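PDB 7KFF: tRNA (guanine-N(1)-)-methyltransferase, which catalyses methyl transfer from S-adenosylmethionine to N1 of a guanine in tRNA and is held here with the product S-adenosyl-L-homocysteine. Local coordinates for residues 54-59 with 87-92; 163-166 with 171-174; 178-181 with 185-188; 30-35 with 46-51; 139-144 with 200-205. One frame throughout, in Å; residues are numbered along the deposited sequence.

Contact 1 (54-59 with 87-92); sequences RLWAED and DDVATM
Trp56 meets the helix carrying Asp88 and Val89 with the two ends of its indole, one polar and one apolar. NE1 donates to Asp88 OD2 over 2.8 Å, and the bond is nearly straight, with an N-H...O angle of 172°. The acceptor sits in the plane of the indole, at its edge. The carboxylate is turned differently: its plane is inclined to the ring by 52°, and the N-H reaches OD2 from above the carboxylate plane. Trp56 and Asp88 run past one another in opposite directions, which brings the Asp88 CB to 4.0 Å from Trp56 CZ2. Both residues hold CG beside the backbone N and anti to the carbonyl carbon (Trp56 chi1 -71°), a setting that brings the indole N-H to the carboxylate. At the far end of the indole, CH2 lies 4.1 Å from Val89 CG2, the two side chains crossing at about a right angle. One face of the ring is covered from within its own segment by Leu55, whose CB stands 3.7 Å above the plane and toward the rim. On the helical side, Asp88 O accepts from both Thr91 OG1 (2.7 Å) and Thr91 N (3.2 Å). The indole also leans on Val81, Pro84 and Ala85 of helix 79-90 and on His51 of strand 46-52, while Val89 turns to Asp20 and Ile22 of strand 17-23; the contact thus pins the loop that follows strand 46-52 to helix 79-90, beside the edge of the parallel sheet formed by that strand.

Contact 2 (163-166 with 171-174); sequences VFAC and GIDQ
Ile172 reaches the end of strand 161-165 with a single methyl group, and that methyl carries the contact. Its CD1 lies 4.1 Å from Ala165 CB and equally 4.1 Å from Ala165 O, so the small methyl and the carbonyl beside it share one neighbour. Cys166 adds only backbone, its C being 4.4 Å from Ile172 CD1. The reach comes from the torsions: CG1 stands beside the backbone N (chi1 -60°) and CD1 then continues the chain outward, while CG2 stands anti to the backbone N. Trp82 of helix 79-90 touches both Ala165 and Ile172. The segments belong to the trefoil-knot core of the SPOUT methyltransferases, where strand 161-165 leads through a loop into helix 174-180; Gly171 in this loop lines the S-adenosyl-L-homocysteine pocket. At its backbone angles (phi 115°, psi -162°) a CB would be jammed against the carbonyl O of the residue before, which calls for glycine. Gly171 touches the ligand, while the Ile172 side chain stays about 6 Å from it. The backbones keep their distance: even the closest CA atoms, Cys166 CA and Gly171 CA, are 8.4 Å apart, and the methyl bridges the gap. The Cys166 side chain turns from the loop to Glu200 and Val203 of helix 200-211. Ile172 itself is only partly buried. Beyond it Asp173 is the N-cap of helix 174-180; its OD2 forms a salt bridge with Arg175 and accepts from Thr240 N of the second subunit. The neighbouring Gln174, partly exposed, gives its NE2 to Glu188 OE2.

Contact 3 (178-181 with 185-188); sequences EDAK and RVRE
Lys181, which packs on Val186 across the contact, carries its ammonium on to a flat group of its own segment, the Glu178 carboxylate. Lys181 NZ approaches Glu178 OE1 on its syn side, somewhat out of the carboxylate plane, and forms a salt bridge of 2.7 Å. The other flat group, the Arg187 guanidinium, belongs to a side chain directed away from the helix. It holds its acceptor, Glu188 O, in its own plane at 2.9 Å from Arg187 NE, although the donor stands 45° above the carbonyl plane and the bond is bent. Across the contact the packing is apolar. Val186 CG2 comes to 3.7 Å from Lys181 CG and 4.0 Å from Ala180 CB, and it also rests on the backbone, 3.8 Å from Lys181 N. This branch lies beside the Val186 backbone N, anti to the carbonyl carbon. Lys181, extended beyond CG, runs past Val186 at about a right angle, its CG on the valine and its ammonium beyond. The packing closes the short turn from helix 174-180 into strand 185-190, the last leg of a beta-alpha-beta crossover from strand 161-165. Leu138 and Ile177 flank it, and Asp179 makes a salt bridge to Arg246 of the second subunit. Lys181 is thus apolar along its stem and charged at its tip. Glu188 OE1 lies 6.4 Å from Lys181 NZ and 5.6 Å from Glu178 OE2, so the ammonium probably eases the mutual repulsion of the two carboxylates without touching the second.

Contact 4 (30-35 with 46-51); sequences DPLRHA and LSVGVH
Arg33 NH2 donates to Val48 O over 2.9 Å, the shortest polar bond between these segments. It lies within a beta-alpha-beta unit made of strand 17-23, helix 35-42 and strand 46-52, the two strands being parallel neighbours, and ties the turn that leads into the helix to the second strand. Strand 46-52 is outermost in the sheet of this chain. Gly49 pairs its backbone with Leu19 and Val21 on the inner side, so the arginine takes up a carbonyl on the other edge. The bond is not ideal: the N-H...O angle is 145°, and the oxygen is tilted 24° from the guanidinium plane. Val48 CB lies over one face of the guanidinium. Arg33 reaches this far because its chain is extended from CG to NE, sliding past Val48 in the opposite direction. A water links NH1 to Val50 N, the next backbone group along that outer edge, through two weak bonds. On the buried side Leu32, in the 3-10 turn, sets its branch against the valine and turns its other flank to Leu204 and Ala207 of helix 200-211. Pro31 and His34 pack on Tyr28 and Glu27 of the second subunit. Val48 CG1, anti to the backbone N, is met twice, by Leu32 CD1 at 3.8 Å and by Arg33 NH1 at 3.6 Å.

Contact 5 (139-144 with 200-205); sequences LVPTPA and EVAVLV. With SAH (S-adenosyl-L-homocysteine), chain C.
Pro141 and Ala202 form part of the S-adenosyl-L-homocysteine pocket in the knotted SPOUT core. Their methylene and methyl meet at 3.8 Å, Pro141 CB to Ala202 CB, and the adenine fits beside them. Its N3 is 3.5 Å from Pro141 CB and its C2 is 4.0 Å from Ala202 CB. The ribose is gripped through the backbone: SAH O2' donates to Pro141 O over 3.0 Å. Pro143 continues the wall, with CD at 3.6 Å from adenine C5 and CG at 3.4 Å from the carboxylate OXT. The loop owes part of its shape to Thr142, whose OG1, nearly anti to the backbone N (chi1 160°), accepts from Ala144 N over 3.0 Å in an ST turn. Further along the helix, Pro141 CG also faces Val203 CG2, a looser contact. Ile191 N and Tyr194 O, with Asp227 and Ser228 of the second subunit, also hydrogen-bond the ligand. Strand 137-141 runs between strands 161-165 and 185-190, and helix 200-211 lies against it, with Val203 also touching Phe164 and Val201 packing on Leu204 of the second subunit.

In the fold
From the N terminus, contact 4 comes first, closing the loop from the turn at 30-35 across helix 35-42 to strand 46-52. Contact 1 follows in series and joins the loop after that strand to helix 79-90; the two meet at His51. Contact 5 then spans the long segment from strand 137-141 to helix 200-211 and encloses contacts 2 and 3, which follow one another inside it and touch. Strand 137-141 pairs with the strands of both, 161-165 on one side and 185-190 on the other. Val89 packs on Val163, and Leu32 on Leu204, so the contacts pack against each other around the one parallel sheet.

Contact 1 (54-59 with 87-92)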
# COMPACT_ATOMS: atom_id res chain seq x y z
N ARG A 54 23.54 -1.02 6.08
CA ARG A 54 24.64 -1.13 7.03
C ARG A 54 25.99 -1.28 6.37
O ARG A 54 27.02 -1.05 7.03
CB ARG A 54 24.39 -2.30 7.98
CG ARG A 54 23.21 -2.06 8.88
CD ARG A 54 23.11 -3.07 10.02
NE ARG A 54 21.74 -3.05 10.51
CZ ARG A 54 21.25 -2.21 11.41
NH1 ARG A 54 22.02 -1.30 11.98
NH2 ARG A 54 19.97 -2.27 11.72
N LEU A 55 26.04 -1.63 5.09
CA LEU A 55 27.32 -1.65 4.40
C LEU A 55 28.01 -0.31 4.48
O LEU A 55 29.23 -0.23 4.41
CB LEU A 55 27.11 -2.00 2.92
CG LEU A 55 26.72 -3.44 2.61
CD1 LEU A 55 26.40 -3.58 1.12
CD2 LEU A 55 27.83 -4.39 3.02
N TRP A 56 27.23 0.77 4.63
CA TRP A 56 27.76 2.12 4.66
C TRP A 56 27.90 2.68 6.08
O TRP A 56 28.22 3.86 6.25
CB TRP A 56 26.89 3.04 3.80
CG TRP A 56 27.04 2.77 2.33
CD1 TRP A 56 27.97 3.32 1.50
CD2 TRP A 56 26.26 1.87 1.51
NE1 TRP A 56 27.82 2.83 0.23
CE2 TRP A 56 26.77 1.95 0.21
CE3 TRP A 56 25.17 1.04 1.76
CZ2 TRP A 56 26.23 1.22 -0.85
CZ3 TRP A 56 24.64 0.32 0.73
CH2 TRP A 56 25.16 0.42 -0.57
N ALA A 57 27.68 1.86 7.10
CA ALA A 57 27.87 2.31 8.48
C ALA A 57 29.33 2.12 8.87
O ALA A 57 29.91 1.05 8.64
CB ALA A 57 26.96 1.54 9.43
N GLU A 58 29.91 3.15 9.48
CA GLU A 58 31.35 3.16 9.70
C GLU A 58 31.75 2.51 11.02
O GLU A 58 32.69 1.71 11.06
CB GLU A 58 31.88 4.59 9.65
CG GLU A 58 31.86 5.23 8.26
CD GLU A 58 32.83 4.58 7.29
OE1 GLU A 58 33.31 3.45 7.55
OE2 GLU A 58 33.13 5.21 6.25
N ASP A 59 31.07 2.86 12.10
CA ASP A 59 31.43 2.34 13.41
C ASP A 59 31.39 0.82 13.42
O ASP A 59 30.81 0.18 12.54
CB ASP A 59 30.48 2.90 14.47
CG ASP A 59 29.02 2.69 14.12
OD1 ASP A 59 28.71 2.58 12.91
OD2 ASP A 59 28.19 2.64 15.05
N ASP A 87 24.92 8.05 -2.85
CA ASP A 87 25.95 8.42 -3.82
C ASP A 87 26.41 7.19 -4.60
O ASP A 87 26.55 7.22 -5.83
CB ASP A 87 27.18 8.98 -3.09
CG ASP A 87 26.96 10.35 -2.44
OD1 ASP A 87 25.93 11.03 -2.67
OD2 ASP A 87 27.85 10.76 -1.64
N ASP A 88 26.67 6.09 -3.89
CA ASP A 88 27.23 4.89 -4.51
C ASP A 88 26.19 4.20 -5.38
O ASP A 88 26.50 3.74 -6.49
CB ASP A 88 27.73 3.94 -3.43
CG ASP A 88 29.06 4.38 -2.81
OD1 ASP A 88 29.67 5.38 -3.26
OD2 ASP A 88 29.52 3.70 -1.86
N VAL A 89 24.95 4.10 -4.91
CA VAL A 89 23.96 3.38 -5.69
C VAL A 89 23.59 4.13 -6.97
O VAL A 89 23.16 3.52 -7.95
CB VAL A 89 22.73 3.07 -4.82
CG1 VAL A 89 21.57 2.59 -5.66
CG2 VAL A 89 23.10 2.07 -3.75
N ALA A 90 23.77 5.46 -6.99
CA ALA A 90 23.40 6.21 -8.18
C ALA A 90 24.26 5.81 -9.37
O ALA A 90 23.84 5.95 -10.53
CB ALA A 90 23.53 7.71 -7.94
N THR A 91 25.47 5.30 -9.12
CA THR A 91 26.38 4.88 -10.17
C THR A 91 26.05 3.50 -10.75
O THR A 91 26.91 2.92 -11.43
CB THR A 91 27.81 4.81 -9.63
OG1 THR A 91 27.93 3.65 -8.80
CG2 THR A 91 28.16 6.05 -8.83
N MSE A 92 24.87 2.95 -10.51
CA MSE A 92 24.59 1.57 -10.89
C MSE A 92 23.61 1.45 -12.06
O MSE A 92 22.47 1.03 -11.89
CB MSE A 92 24.11 0.78 -9.67
CG MSE A 92 25.21 0.54 -8.62
SE MSE A 92 24.57 -0.51 -7.10
CE MSE A 92 26.06 -0.32 -5.84

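Contact 2 (163-166 with 171-174)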
# COMPACT_ATOMS: atom_id res chain seq x y z
N VAL A 163 15.65 4.24 -7.74
CA VAL A 163 16.26 3.91 -6.45
C VAL A 163 15.23 4.20 -5.38
O VAL A 163 14.52 5.22 -5.45
CB VAL A 163 17.56 4.72 -6.26
CG1 VAL A 163 18.18 4.41 -4.91
CG2 VAL A 163 18.55 4.42 -7.40
N PHE A 164 15.14 3.32 -4.40
CA PHE A 164 14.26 3.47 -3.25
C PHE A 164 15.07 3.57 -1.96
O PHE A 164 15.92 2.72 -1.71
CB PHE A 164 13.32 2.28 -3.11
CG PHE A 164 12.36 2.10 -4.24
CD1 PHE A 164 12.74 1.37 -5.35
CD2 PHE A 164 11.06 2.55 -4.16
CE1 PHE A 164 11.84 1.14 -6.38
CE2 PHE A 164 10.16 2.31 -5.17
CZ PHE A 164 10.55 1.60 -6.29
N ALA A 165 14.79 4.58 -1.15
CA ALA A 165 15.40 4.75 0.17
C ALA A 165 14.36 4.39 1.22
O ALA A 165 13.40 5.12 1.42
CB ALA A 165 15.88 6.19 0.37
N CYS A 166 14.55 3.25 1.89
CA CYS A 166 13.56 2.72 2.83
C CYS A 166 13.79 3.21 4.25
O CYS A 166 14.79 2.87 4.87
CB CYS A 166 13.55 1.20 2.84
SG CYS A 166 13.21 0.45 1.25
N GLY A 171 12.03 7.81 10.53
CA GLY A 171 12.31 8.14 9.16
C GLY A 171 13.75 8.55 8.96
O GLY A 171 14.62 8.30 9.81
N ILE A 172 14.01 9.20 7.85
CA ILE A 172 15.35 9.58 7.42
C ILE A 172 15.54 11.07 7.65
O ILE A 172 14.66 11.87 7.36
CB ILE A 172 15.53 9.22 5.93
CG1 ILE A 172 15.32 7.71 5.69
CG2 ILE A 172 16.88 9.69 5.44
CD1 ILE A 172 15.30 7.34 4.24
N ASP A 173 16.70 11.45 8.18
CA ASP A 173 17.04 12.87 8.34
C ASP A 173 16.73 13.61 7.04
O ASP A 173 17.18 13.22 5.96
CB ASP A 173 18.53 12.99 8.67
CG ASP A 173 18.99 14.42 8.95
OD1 ASP A 173 18.95 15.26 8.05
OD2 ASP A 173 19.43 14.67 10.10
N GLN A 174 15.96 14.69 7.15
CA GLN A 174 15.44 15.35 5.96
C GLN A 174 16.54 15.90 5.07
O GLN A 174 16.34 16.06 3.85
CB GLN A 174 14.46 16.45 6.36
CG GLN A 174 13.66 17.00 5.20
CD GLN A 174 12.69 15.99 4.64
OE1 GLN A 174 12.18 15.14 5.37
NE2 GLN A 174 12.42 16.08 3.34

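Contact 3 (178-181 with 185-188)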
# COMPACT_ATOMS: atom_id res chain seq x y z
N GLU A 178 17.08 16.43 0.78
CA GLU A 178 17.44 17.66 0.07
C GLU A 178 18.76 17.51 -0.66
O GLU A 178 18.88 17.88 -1.84
CB GLU A 178 17.51 18.83 1.06
CG GLU A 178 16.23 19.06 1.86
CD GLU A 178 14.97 19.20 0.99
OE1 GLU A 178 15.07 19.68 -0.16
OE2 GLU A 178 13.87 18.83 1.50
N ASP A 179 19.78 16.97 0.02
CA ASP A 179 21.07 16.77 -0.62
C ASP A 179 20.98 15.83 -1.82
O ASP A 179 21.71 16.00 -2.81
CB ASP A 179 22.06 16.22 0.39
CG ASP A 179 23.41 15.94 -0.20
OD1 ASP A 179 24.17 16.91 -0.40
OD2 ASP A 179 23.72 14.76 -0.44
N ALA A 180 20.09 14.83 -1.75
CA ALA A 180 19.96 13.86 -2.83
C ALA A 180 19.53 14.52 -4.13
O ALA A 180 19.76 13.96 -5.21
CB ALA A 180 18.97 12.77 -2.44
N LYS A 181 18.90 15.70 -4.07
CA LYS A 181 18.46 16.39 -5.27
C LYS A 181 19.62 16.77 -6.18
O LYS A 181 19.41 16.99 -7.38
CB LYS A 181 17.61 17.61 -4.93
CG LYS A 181 16.33 17.25 -4.23
CD LYS A 181 15.56 18.46 -3.74
CE LYS A 181 14.33 17.99 -2.97
NZ LYS A 181 13.58 19.14 -2.39
N ARG A 185 16.41 13.00 -9.30
CA ARG A 185 15.07 13.57 -9.18
C ARG A 185 14.41 12.90 -7.98
O ARG A 185 14.34 11.67 -7.96
CB ARG A 185 14.28 13.33 -10.46
CG ARG A 185 14.72 14.22 -11.63
CD ARG A 185 14.09 13.78 -12.97
NE ARG A 185 14.60 12.48 -13.38
CZ ARG A 185 13.88 11.37 -13.55
NH1 ARG A 185 12.56 11.37 -13.39
NH2 ARG A 185 14.49 10.25 -13.88
N VAL A 186 13.98 13.67 -6.98
CA VAL A 186 13.56 13.11 -5.70
C VAL A 186 12.05 13.27 -5.54
O VAL A 186 11.52 14.37 -5.74
CB VAL A 186 14.30 13.77 -4.52
CG1 VAL A 186 13.86 13.18 -3.19
CG2 VAL A 186 15.80 13.62 -4.70
N ARG A 187 11.38 12.19 -5.14
CA ARG A 187 9.96 12.21 -4.82
C ARG A 187 9.74 11.50 -3.50
O ARG A 187 10.06 10.32 -3.35
CB ARG A 187 9.15 11.55 -5.94
CG ARG A 187 7.74 11.22 -5.56
CD ARG A 187 6.78 12.44 -5.37
NE ARG A 187 5.48 11.90 -4.97
CZ ARG A 187 4.56 11.45 -5.81
NH1 ARG A 187 3.47 10.86 -5.37
NH2 ARG A 187 4.73 11.62 -7.11
N GLU A 188 9.15 12.19 -2.54
CA GLU A 188 8.60 11.59 -1.33
C GLU A 188 7.18 11.13 -1.64
O GLU A 188 6.41 11.87 -2.26
CB GLU A 188 8.58 12.62 -0.20
CG GLU A 188 9.99 12.94 0.35
CD GLU A 188 10.03 14.13 1.29
OE1 GLU A 188 9.66 15.24 0.86
OE2 GLU A 188 10.44 13.96 2.45

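Contact 4 (30-35 with 46-51)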
# COMPACT_ATOMS: atom_id res chain seq x y z
N ASP A 30 12.52 -9.84 -0.87
CA ASP A 30 12.50 -11.11 -1.59
C ASP A 30 11.31 -11.24 -2.54
O ASP A 30 11.47 -11.82 -3.62
CB ASP A 30 12.57 -12.29 -0.61
CG ASP A 30 13.96 -12.53 -0.02
OD1 ASP A 30 14.95 -11.90 -0.45
OD2 ASP A 30 14.07 -13.37 0.90
N PRO A 31 10.13 -10.67 -2.25
CA PRO A 31 9.02 -10.79 -3.21
C PRO A 31 9.21 -10.07 -4.53
O PRO A 31 8.45 -10.34 -5.47
CB PRO A 31 7.80 -10.27 -2.43
CG PRO A 31 8.16 -10.53 -0.99
CD PRO A 31 9.65 -10.24 -0.92
N LEU A 32 10.23 -9.21 -4.66
CA LEU A 32 10.52 -8.65 -5.97
C LEU A 32 10.99 -9.72 -6.95
O LEU A 32 11.04 -9.46 -8.15
CB LEU A 32 11.59 -7.56 -5.88
CG LEU A 32 11.24 -6.30 -5.11
CD1 LEU A 32 12.44 -5.36 -5.06
CD2 LEU A 32 10.05 -5.57 -5.75
N ARG A 33 11.36 -10.90 -6.45
CA ARG A 33 11.75 -12.02 -7.30
C ARG A 33 10.72 -13.16 -7.28
O ARG A 33 11.01 -14.26 -7.75
CB ARG A 33 13.13 -12.51 -6.88
CG ARG A 33 14.21 -11.55 -7.27
CD ARG A 33 15.56 -11.95 -6.76
NE ARG A 33 16.62 -11.36 -7.56
CZ ARG A 33 17.22 -10.21 -7.32
NH1 ARG A 33 16.87 -9.47 -6.27
NH2 ARG A 33 18.19 -9.80 -8.11
N HIS A 34 9.53 -12.91 -6.78
CA HIS A 34 8.45 -13.87 -6.79
C HIS A 34 7.38 -13.46 -7.78
O HIS A 34 7.32 -12.32 -8.24
CB HIS A 34 7.80 -13.96 -5.40
CG HIS A 34 8.70 -14.54 -4.37
ND1 HIS A 34 8.58 -14.27 -3.02
CD2 HIS A 34 9.73 -15.40 -4.49
CE1 HIS A 34 9.53 -14.91 -2.37
NE2 HIS A 34 10.23 -15.62 -3.23
N ALA A 35 6.55 -14.43 -8.14
CA ALA A 35 5.34 -14.20 -8.95
C ALA A 35 5.71 -13.40 -10.20
O ALA A 35 6.72 -13.71 -10.86
CB ALA A 35 4.23 -13.61 -8.08
N LEU A 46 13.30 -6.53 -16.23
CA LEU A 46 13.49 -5.97 -14.90
C LEU A 46 14.83 -6.47 -14.37
O LEU A 46 15.19 -7.62 -14.59
CB LEU A 46 12.36 -6.42 -13.97
CG LEU A 46 12.39 -5.89 -12.55
CD1 LEU A 46 12.21 -4.38 -12.52
CD2 LEU A 46 11.33 -6.57 -11.69
N SER A 47 15.54 -5.58 -13.67
CA SER A 47 16.78 -5.90 -12.98
C SER A 47 16.64 -5.33 -11.58
O SER A 47 16.22 -4.18 -11.43
CB SER A 47 17.95 -5.25 -13.71
OG SER A 47 19.18 -5.52 -13.09
N VAL A 48 16.97 -6.12 -10.56
CA VAL A 48 16.76 -5.73 -9.18
C VAL A 48 18.05 -5.84 -8.39
O VAL A 48 18.68 -6.91 -8.37
CB VAL A 48 15.67 -6.59 -8.52
CG1 VAL A 48 15.53 -6.27 -7.04
CG2 VAL A 48 14.35 -6.45 -9.27
N GLY A 49 18.40 -4.76 -7.69
CA GLY A 49 19.46 -4.77 -6.71
C GLY A 49 18.93 -4.35 -5.35
O GLY A 49 18.27 -3.33 -5.23
N VAL A 50 19.24 -5.13 -4.31
CA VAL A 50 18.84 -4.83 -2.94
C VAL A 50 20.11 -4.71 -2.11
O VAL A 50 20.94 -5.62 -2.12
CB VAL A 50 17.90 -5.91 -2.38
CG1 VAL A 50 17.48 -5.52 -0.97
CG2 VAL A 50 16.68 -6.07 -3.28
N HIS A 51 20.25 -3.59 -1.41
CA HIS A 51 21.49 -3.23 -0.72
C HIS A 51 21.24 -3.00 0.76
O HIS A 51 20.37 -2.22 1.14
CB HIS A 51 22.08 -1.95 -1.32
CG HIS A 51 22.15 -1.96 -2.81
ND1 HIS A 51 23.18 -2.56 -3.49
CD2 HIS A 51 21.29 -1.50 -3.74
CE1 HIS A 51 22.98 -2.44 -4.78
NE2 HIS A 51 21.83 -1.81 -4.97
O HOH W 1 19.25 -8.11 -5.05

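Contact 5 (139-144 with 200-205)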
# COMPACT_ATOMS: atom_id res chain seq x y z
N LEU A 139 12.85 7.43 -5.08
CA LEU A 139 11.58 7.37 -4.38
C LEU A 139 11.83 7.14 -2.89
O LEU A 139 12.56 6.22 -2.52
CB LEU A 139 10.67 6.29 -4.95
CG LEU A 139 10.27 6.55 -6.40
CD1 LEU A 139 9.34 5.46 -6.88
CD2 LEU A 139 9.62 7.91 -6.60
N VAL A 140 11.24 7.99 -2.07
CA VAL A 140 11.39 7.96 -0.62
C VAL A 140 10.01 7.76 -0.02
O VAL A 140 9.23 8.71 0.11
CB VAL A 140 12.03 9.25 -0.09
CG1 VAL A 140 12.23 9.12 1.42
CG2 VAL A 140 13.34 9.58 -0.81
N PRO A 141 9.66 6.53 0.35
CA PRO A 141 8.35 6.31 0.98
C PRO A 141 8.26 7.06 2.30
O PRO A 141 9.17 7.02 3.13
CB PRO A 141 8.31 4.79 1.17
CG PRO A 141 9.22 4.25 0.12
CD PRO A 141 10.34 5.26 0.01
N THR A 142 7.13 7.75 2.49
CA THR A 142 6.86 8.42 3.74
C THR A 142 5.38 8.72 3.79
O THR A 142 4.79 9.10 2.75
CB THR A 142 7.65 9.71 3.91
OG1 THR A 142 6.99 10.49 4.90
CG2 THR A 142 7.77 10.51 2.65
N PRO A 143 4.73 8.58 4.94
CA PRO A 143 3.29 8.90 5.01
C PRO A 143 3.04 10.39 4.85
O PRO A 143 1.88 10.79 4.69
CB PRO A 143 2.89 8.42 6.41
CG PRO A 143 4.17 8.52 7.21
CD PRO A 143 5.27 8.17 6.25
N ALA A 144 4.09 11.21 4.90
CA ALA A 144 3.99 12.65 4.68
C ALA A 144 4.36 13.05 3.25
O ALA A 144 4.52 14.24 2.98
CB ALA A 144 4.84 13.38 5.71
N GLU A 200 9.97 -0.58 3.23
CA GLU A 200 10.15 -1.74 2.36
C GLU A 200 8.85 -2.22 1.72
O GLU A 200 8.81 -2.50 0.52
CB GLU A 200 10.79 -2.88 3.15
CG GLU A 200 12.24 -2.61 3.60
CD GLU A 200 12.44 -1.72 4.82
OE1 GLU A 200 11.46 -1.26 5.45
OE2 GLU A 200 13.62 -1.49 5.15
N VAL A 201 7.78 -2.32 2.51
CA VAL A 201 6.52 -2.80 1.94
C VAL A 201 5.99 -1.81 0.91
O VAL A 201 5.37 -2.21 -0.08
CB VAL A 201 5.48 -3.13 3.02
CG1 VAL A 201 4.91 -1.88 3.69
CG2 VAL A 201 4.37 -3.98 2.45
N ALA A 202 6.24 -0.52 1.11
CA ALA A 202 5.81 0.47 0.12
C ALA A 202 6.58 0.31 -1.18
O ALA A 202 6.02 0.55 -2.25
CB ALA A 202 6.00 1.87 0.69
N VAL A 203 7.85 -0.12 -1.12
CA VAL A 203 8.59 -0.45 -2.33
C VAL A 203 7.89 -1.58 -3.09
O VAL A 203 7.72 -1.52 -4.31
CB VAL A 203 10.05 -0.82 -2.00
CG1 VAL A 203 10.75 -1.26 -3.28
CG2 VAL A 203 10.75 0.36 -1.34
N LEU A 204 7.49 -2.63 -2.37
CA LEU A 204 6.80 -3.73 -3.04
C LEU A 204 5.51 -3.26 -3.72
O LEU A 204 5.20 -3.69 -4.84
CB LEU A 204 6.49 -4.83 -2.03
CG LEU A 204 7.69 -5.51 -1.34
CD1 LEU A 204 7.19 -6.55 -0.37
CD2 LEU A 204 8.63 -6.11 -2.35
N VAL A 205 4.76 -2.36 -3.06
CA VAL A 205 3.53 -1.82 -3.62
C VAL A 205 3.82 -1.06 -4.90
O VAL A 205 3.20 -1.29 -5.95
CB VAL A 205 2.82 -0.94 -2.59
CG1 VAL A 205 1.74 -0.11 -3.26
CG2 VAL A 205 2.24 -1.77 -1.45
N SAH C . 6.55 9.19 12.88
CA SAH C . 6.34 8.94 11.47
CB SAH C . 6.37 7.44 11.29
CG SAH C . 7.46 6.92 10.37
SD SAH C . 6.92 5.26 9.98
C SAH C . 5.01 9.45 10.93
O SAH C . 3.94 9.03 11.37
OXT SAH C . 4.99 10.28 10.03
C5' SAH C . 8.50 4.61 9.46
C4' SAH C . 8.68 4.55 7.95
O4' SAH C . 7.71 3.70 7.35
C3' SAH C . 8.58 5.87 7.17
O3' SAH C . 9.72 6.64 7.32
C2' SAH C . 8.33 5.35 5.76
O2' SAH C . 9.52 4.88 5.17
C1' SAH C . 7.44 4.16 6.04
N9 SAH C . 6.00 4.50 5.98
C8 SAH C . 5.11 4.54 7.02
N7 SAH C . 3.88 4.82 6.54
C5 SAH C . 3.99 4.98 5.20
C6 SAH C . 3.07 5.28 4.20
N6 SAH C . 1.76 5.50 4.43
N1 SAH C . 3.52 5.36 2.90
C2 SAH C . 4.84 5.13 2.61
N3 SAH C . 5.75 4.82 3.57
C4 SAH C . 5.32 4.76 4.84